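Local coordinates for protein probable glutaredoxin ssr2061 (Synechocystis sp., PDB 4MJE) that probably reduces glutathione-containing and other low-molecular-weight disulfides, and protein disulfides, as a glutathione-dependent oxidoreductase of the glutaredoxin family, at residues P27-K39 / C81-D94. The protein carries 1 engineered substitution. Residues are numbered along the deposited sequence; the frame is centred on the assembly and turned at random. Where two conformers were deposited one is given.
Sequences PFCMRALALLKLK and CDDIYALDGAGKLD. Engineered in segment 27-39: Leu38 (natural residue Arg). With SO4 (sulfate ion), chain C.
Phe28 meets Cys81 at the start of both helices, CB to CB at 4.3 Å. Here a sulfate ion, probably from the crystallisation liquor, sits at the N-terminal end of helix 81-89. The backbone N of Cys81 gives it a hydrogen bond (to O1, 2.8 Å), and so does that of Asp82. With chi1 at 180°, Cys81 turns SG onto helix 27-39, where Arg31 CB and CD lie against it. The Arg31 carbonyl takes two hydrogen bonds from opposite faces of its plane: the helical one from Leu35 N, and one from Tyr85 OH at 2.7 Å. Ala32 packs its methyl on the CB of Cys81, at the closest backbone approach. Leu35 is a knob in a hole formed by Ile84, Tyr85, Asp88 and Leu93. Its CD2 lies over one face of the Tyr85 ring, 3.8 Å from the centroid, in a CH-pi contact. A serine in place of Tyr85 would probably leave a gap beside Leu35 and the Arg31 carbonyl without its second donor. Leu36 brings CD2 to Ile84 CD1 and also touches Ile20 of the central sheet. Lys39 bends at chi2 (-67°) and ends between two carboxylates. NZ forms salt bridges to OD2 of Asp88 and OD2 of Asp94, each 2.8 Å, each on the syn side but tilted out of the carboxylate plane. The two helix axes run 33° from parallel, 9.5 Å apart. This pairing on one side of the sheet, with helix 27-39 starting at the CxxC of Cys26 and Cys29, is characteristic of the thioredoxin fold of glutaredoxins.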
loop_
_atom_site.group_PDB
_atom_site.type_symbol
_atom_site.label_atom_id
_atom_site.label_comp_id
_atom_site.label_asym_id
_atom_site.label_seq_id
_atom_site.Cartn_x
_atom_site.Cartn_y
_atom_site.Cartn_z
ATOM N N PRO A 27 -13.398 -9.181 3.239
ATOM C CA PRO A 27 -14.017 -7.894 3.575
ATOM C C PRO A 27 -13.032 -6.916 4.180
ATOM O O PRO A 27 -13.251 -5.711 4.062
ATOM C CB PRO A 27 -15.088 -8.281 4.604
ATOM C CG PRO A 27 -14.600 -9.566 5.204
ATOM C CD PRO A 27 -13.901 -10.274 4.083
ATOM N N PHE A 28 -11.976 -7.409 4.824
ATOM C CA PHE A 28 -10.954 -6.530 5.397
ATOM C C PHE A 28 -10.082 -5.949 4.278
ATOM O O PHE A 28 -9.749 -4.760 4.254
ATOM C CB PHE A 28 -10.110 -7.305 6.404
ATOM C CG PHE A 28 -10.892 -7.784 7.582
ATOM C CD1 PHE A 28 -10.973 -6.991 8.700
ATOM C CD2 PHE A 28 -11.540 -9.013 7.592
ATOM C CE1 PHE A 28 -11.685 -7.391 9.806
ATOM C CE2 PHE A 28 -12.271 -9.418 8.715
ATOM C CZ PHE A 28 -12.337 -8.600 9.805
ATOM N N CYS A 29 -9.756 -6.791 3.307
ATOM C CA CYS A 29 -9.038 -6.331 2.113
ATOM C C CYS A 29 -9.871 -5.303 1.353
ATOM O O CYS A 29 -9.350 -4.264 0.910
ATOM C CB CYS A 29 -8.730 -7.531 1.227
ATOM S SG CYS A 29 -7.509 -8.632 1.897
ATOM N N MET A 30 -11.161 -5.570 1.196
ATOM C CA MET A 30 -12.034 -4.648 0.487
ATOM C C MET A 30 -12.069 -3.279 1.178
ATOM O O MET A 30 -12.033 -2.245 0.514
ATOM C CB MET A 30 -13.427 -5.261 0.384
ATOM C CG MET A 30 -13.514 -6.438 -0.577
ATOM S SD MET A 30 -14.982 -7.431 -0.311
ATOM C CE MET A 30 -16.245 -6.259 -0.782
ATOM N N ARG A 31 -12.098 -3.257 2.502
ATOM C CA ARG A 31 -12.120 -1.992 3.224
ATOM C C ARG A 31 -10.804 -1.218 3.051
ATOM O O ARG A 31 -10.797 0.014 2.932
ATOM C CB ARG A 31 -12.400 -2.253 4.709
ATOM C CG ARG A 31 -12.689 -1.028 5.554
ATOM C CD ARG A 31 -13.082 -1.395 6.967
ATOM N NE ARG A 31 -14.264 -2.246 6.959
ATOM C CZ ARG A 31 -14.617 -3.068 7.944
ATOM N NH1 ARG A 31 -13.885 -3.155 9.047
ATOM N NH2 ARG A 31 -15.710 -3.806 7.814
ATOM N N ALA A 32 -9.677 -1.926 3.070
ATOM C CA ALA A 32 -8.370 -1.293 2.908
ATOM C C ALA A 32 -8.248 -0.743 1.484
ATOM O O ALA A 32 -7.763 0.364 1.260
ATOM C CB ALA A 32 -7.276 -2.297 3.203
ATOM N N LEU A 33 -8.695 -1.517 0.500
ATOM C CA LEU A 33 -8.690 -1.061 -0.886
ATOM C C LEU A 33 -9.529 0.193 -1.057
ATOM O O LEU A 33 -9.127 1.107 -1.776
ATOM C CB LEU A 33 -9.211 -2.152 -1.808
ATOM C CG LEU A 33 -8.259 -3.327 -2.058
ATOM C CD1 LEU A 33 -9.034 -4.479 -2.717
ATOM C CD2 LEU A 33 -7.058 -2.944 -2.887
ATOM N N ALA A 34 -10.672 0.253 -0.385
ATOM C CA ALA A 34 -11.516 1.427 -0.474
ATOM C C ALA A 34 -10.789 2.664 0.006
ATOM O O ALA A 34 -10.886 3.712 -0.618
ATOM C CB ALA A 34 -12.775 1.232 0.314
ATOM N N LEU A 35 -10.058 2.554 1.105
ATOM C CA LEU A 35 -9.341 3.696 1.643
ATOM C C LEU A 35 -8.253 4.185 0.672
ATOM O O LEU A 35 -8.116 5.389 0.419
ATOM C CB LEU A 35 -8.729 3.351 2.997
ATOM C CG LEU A 35 -8.027 4.513 3.712
ATOM C CD1 LEU A 35 -8.927 5.743 3.903
ATOM C CD2 LEU A 35 -7.515 4.045 5.040
ATOM N N LEU A 36 -7.479 3.258 0.114
ATOM C CA LEU A 36 -6.428 3.615 -0.828
ATOM C C LEU A 36 -7.002 4.270 -2.075
ATOM O O LEU A 36 -6.450 5.243 -2.583
ATOM C CB LEU A 36 -5.582 2.387 -1.182
ATOM C CG LEU A 36 -4.754 1.813 -0.027
ATOM C CD1 LEU A 36 -4.129 0.481 -0.415
ATOM C CD2 LEU A 36 -3.674 2.797 0.398
ATOM N N LYS A 37 -8.111 3.728 -2.570
ATOM C CA LYS A 37 -8.772 4.288 -3.729
ATOM C C LYS A 37 -9.293 5.689 -3.416
ATOM O O LYS A 37 -9.157 6.590 -4.227
ATOM C CB LYS A 37 -9.876 3.355 -4.233
ATOM C CG LYS A 37 -9.320 2.087 -4.838
ATOM C CD LYS A 37 -10.422 1.166 -5.244
ATOM C CE LYS A 37 -9.876 -0.040 -5.981
ATOM N NZ LYS A 37 -11.001 -0.952 -6.368
ATOM N N LEU A 38 -9.855 5.906 -2.235
ATOM C CA LEU A 38 -10.405 7.215 -1.902
ATOM C C LEU A 38 -9.298 8.271 -1.759
ATOM O O LEU A 38 -9.542 9.459 -1.979
ATOM C CB LEU A 38 -11.284 7.104 -0.653
ATOM C CG LEU A 38 -12.590 6.328 -0.921
ATOM C CD1 LEU A 38 -13.315 6.003 0.384
ATOM C CD2 LEU A 38 -13.540 7.086 -1.860
ATOM N N LYS A 39 -8.091 7.864 -1.374
ATOM C CA LYS A 39 -6.946 8.779 -1.363
ATOM C C LYS A 39 -6.493 9.188 -2.779
ATOM O O LYS A 39 -5.831 10.212 -2.951
ATOM C CB LYS A 39 -5.756 8.161 -0.597
ATOM C CG LYS A 39 -6.003 7.892 0.873
ATOM C CD LYS A 39 -6.166 9.176 1.629
ATOM C CE LYS A 39 -6.226 8.926 3.116
ATOM N NZ LYS A 39 -6.431 10.171 3.855
ATOM N N CYS A 81 -5.509 -3.855 7.625
ATOM C CA CYS A 81 -6.600 -2.908 7.449
ATOM C C CYS A 81 -6.737 -1.991 8.670
ATOM O O CYS A 81 -6.812 -0.779 8.541
ATOM C CB CYS A 81 -7.899 -3.664 7.140
ATOM S SG CYS A 81 -9.331 -2.608 6.905
ATOM N N ASP A 82 -6.771 -2.583 9.856
ATOM C CA ASP A 82 -6.883 -1.776 11.067
ATOM C C ASP A 82 -5.729 -0.793 11.179
ATOM O O ASP A 82 -5.924 0.363 11.563
ATOM C CB ASP A 82 -7.006 -2.645 12.321
ATOM C CG ASP A 82 -8.399 -3.236 12.474
ATOM O OD1 ASP A 82 -9.214 -3.116 11.530
ATOM O OD2 ASP A 82 -8.682 -3.831 13.535
ATOM N N ASP A 83 -4.539 -1.211 10.779
ATOM C CA ASP A 83 -3.387 -0.340 10.915
ATOM C C ASP A 83 -3.481 0.869 10.016
ATOM O O ASP A 83 -3.179 1.969 10.449
ATOM C CB ASP A 83 -2.093 -1.106 10.656
ATOM C CG ASP A 83 -1.856 -2.190 11.682
ATOM O OD1 ASP A 83 -2.049 -1.930 12.893
ATOM O OD2 ASP A 83 -1.542 -3.329 11.289
ATOM N N ILE A 84 -3.903 0.675 8.779
ATOM C CA ILE A 84 -3.965 1.803 7.881
ATOM C C ILE A 84 -5.073 2.784 8.286
ATOM O O ILE A 84 -4.878 4.004 8.262
ATOM C CB ILE A 84 -4.072 1.348 6.415
ATOM C CG1 ILE A 84 -3.810 2.539 5.497
ATOM C CG2 ILE A 84 -5.419 0.699 6.107
ATOM C CD1 ILE A 84 -3.563 2.154 4.045
ATOM N N TYR A 85 -6.215 2.244 8.699
ATOM C CA TYR A 85 -7.304 3.084 9.162
ATOM C C TYR A 85 -6.919 3.822 10.445
ATOM O O TYR A 85 -7.299 4.985 10.631
ATOM C CB TYR A 85 -8.598 2.288 9.356
ATOM C CG TYR A 85 -9.416 2.174 8.095
ATOM C CD1 TYR A 85 -10.432 3.064 7.830
ATOM C CD2 TYR A 85 -9.155 1.186 7.173
ATOM C CE1 TYR A 85 -11.173 2.979 6.678
ATOM C CE2 TYR A 85 -9.892 1.079 6.011
ATOM C CZ TYR A 85 -10.914 1.977 5.766
ATOM O OH TYR A 85 -11.673 1.899 4.625
ATOM N N ALA A 86 -6.167 3.171 11.335
ATOM C CA ALA A 86 -5.706 3.826 12.558
ATOM C C ALA A 86 -4.774 4.987 12.211
ATOM O O ALA A 86 -4.903 6.085 12.748
ATOM C CB ALA A 86 -5.020 2.817 13.506
ATOM N N LEU A 87 -3.842 4.766 11.297
ATOM C CA LEU A 87 -2.958 5.840 10.864
ATOM C C LEU A 87 -3.755 7.006 10.297
ATOM O O LEU A 87 -3.456 8.158 10.583
ATOM C CB LEU A 87 -1.961 5.347 9.811
ATOM C CG LEU A 87 -0.801 4.492 10.300
ATOM C CD1 LEU A 87 -0.122 3.803 9.138
ATOM C CD2 LEU A 87 0.218 5.330 11.074
ATOM N N ASP A 88 -4.753 6.722 9.475
ATOM C CA ASP A 88 -5.534 7.808 8.900
ATOM C C ASP A 88 -6.297 8.581 9.991
ATOM O O ASP A 88 -6.355 9.807 9.975
ATOM C CB ASP A 88 -6.491 7.310 7.827
ATOM C CG ASP A 88 -6.960 8.426 6.898
ATOM O OD1 ASP A 88 -8.142 8.388 6.487
ATOM O OD2 ASP A 88 -6.140 9.319 6.557
ATOM N N GLY A 89 -6.844 7.869 10.968
ATOM C CA GLY A 89 -7.566 8.522 12.048
ATOM C C GLY A 89 -6.696 9.387 12.930
ATOM O O GLY A 89 -7.170 10.345 13.546
ATOM N N ALA A 90 -5.416 9.039 12.991
ATOM C CA ALA A 90 -4.443 9.802 13.757
ATOM C C ALA A 90 -3.865 10.961 12.961
ATOM O O ALA A 90 -3.093 11.744 13.503
ATOM C CB ALA A 90 -3.317 8.894 14.226
ATOM N N GLY A 91 -4.230 11.045 11.683
ATOM C CA GLY A 91 -3.698 12.064 10.798
ATOM C C GLY A 91 -2.316 11.761 10.267
ATOM O O GLY A 91 -1.628 12.670 9.812
ATOM N N LYS A 92 -1.929 10.492 10.266
ATOM C CA LYS A 92 -0.573 10.104 9.941
ATOM C C LYS A 92 -0.457 9.325 8.638
ATOM O O LYS A 92 0.656 8.948 8.259
ATOM C CB LYS A 92 -0.002 9.253 11.065
ATOM C CG LYS A 92 0.175 9.998 12.363
ATOM C CD LYS A 92 0.866 9.130 13.360
ATOM C CE LYS A 92 1.238 9.900 14.588
ATOM N NZ LYS A 92 1.166 8.966 15.738
ATOM N N LEU A 93 -1.556 9.077 7.937
ATOM C CA LEU A 93 -1.462 8.310 6.702
ATOM C C LEU A 93 -1.040 9.198 5.548
ATOM O O LEU A 93 -0.147 8.829 4.789
ATOM C CB LEU A 93 -2.788 7.629 6.375
ATOM C CG LEU A 93 -2.756 6.726 5.141
ATOM C CD1 LEU A 93 -1.670 5.659 5.208
ATOM C CD2 LEU A 93 -4.112 6.073 4.975
ATOM N N ASP A 94 -1.662 10.360 5.401
ATOM C CA ASP A 94 -1.322 11.221 4.280
ATOM C C ASP A 94 0.199 11.502 4.155
ATOM O O ASP A 94 0.755 11.370 3.077
ATOM C CB ASP A 94 -2.137 12.522 4.317
ATOM C CG ASP A 94 -3.621 12.307 4.000
ATOM O OD1 ASP A 94 -4.450 13.142 4.429
ATOM O OD2 ASP A 94 -3.956 11.327 3.326
HETATM S S SO4 C . -6.859 -6.326 9.925
HETATM O O1 SO4 C . -6.113 -6.433 8.669
HETATM O O2 SO4 C . -6.823 -7.606 10.631
HETATM O O3 SO4 C . -6.270 -5.276 10.747
HETATM O O4 SO4 C . -8.259 -6.013 9.645
#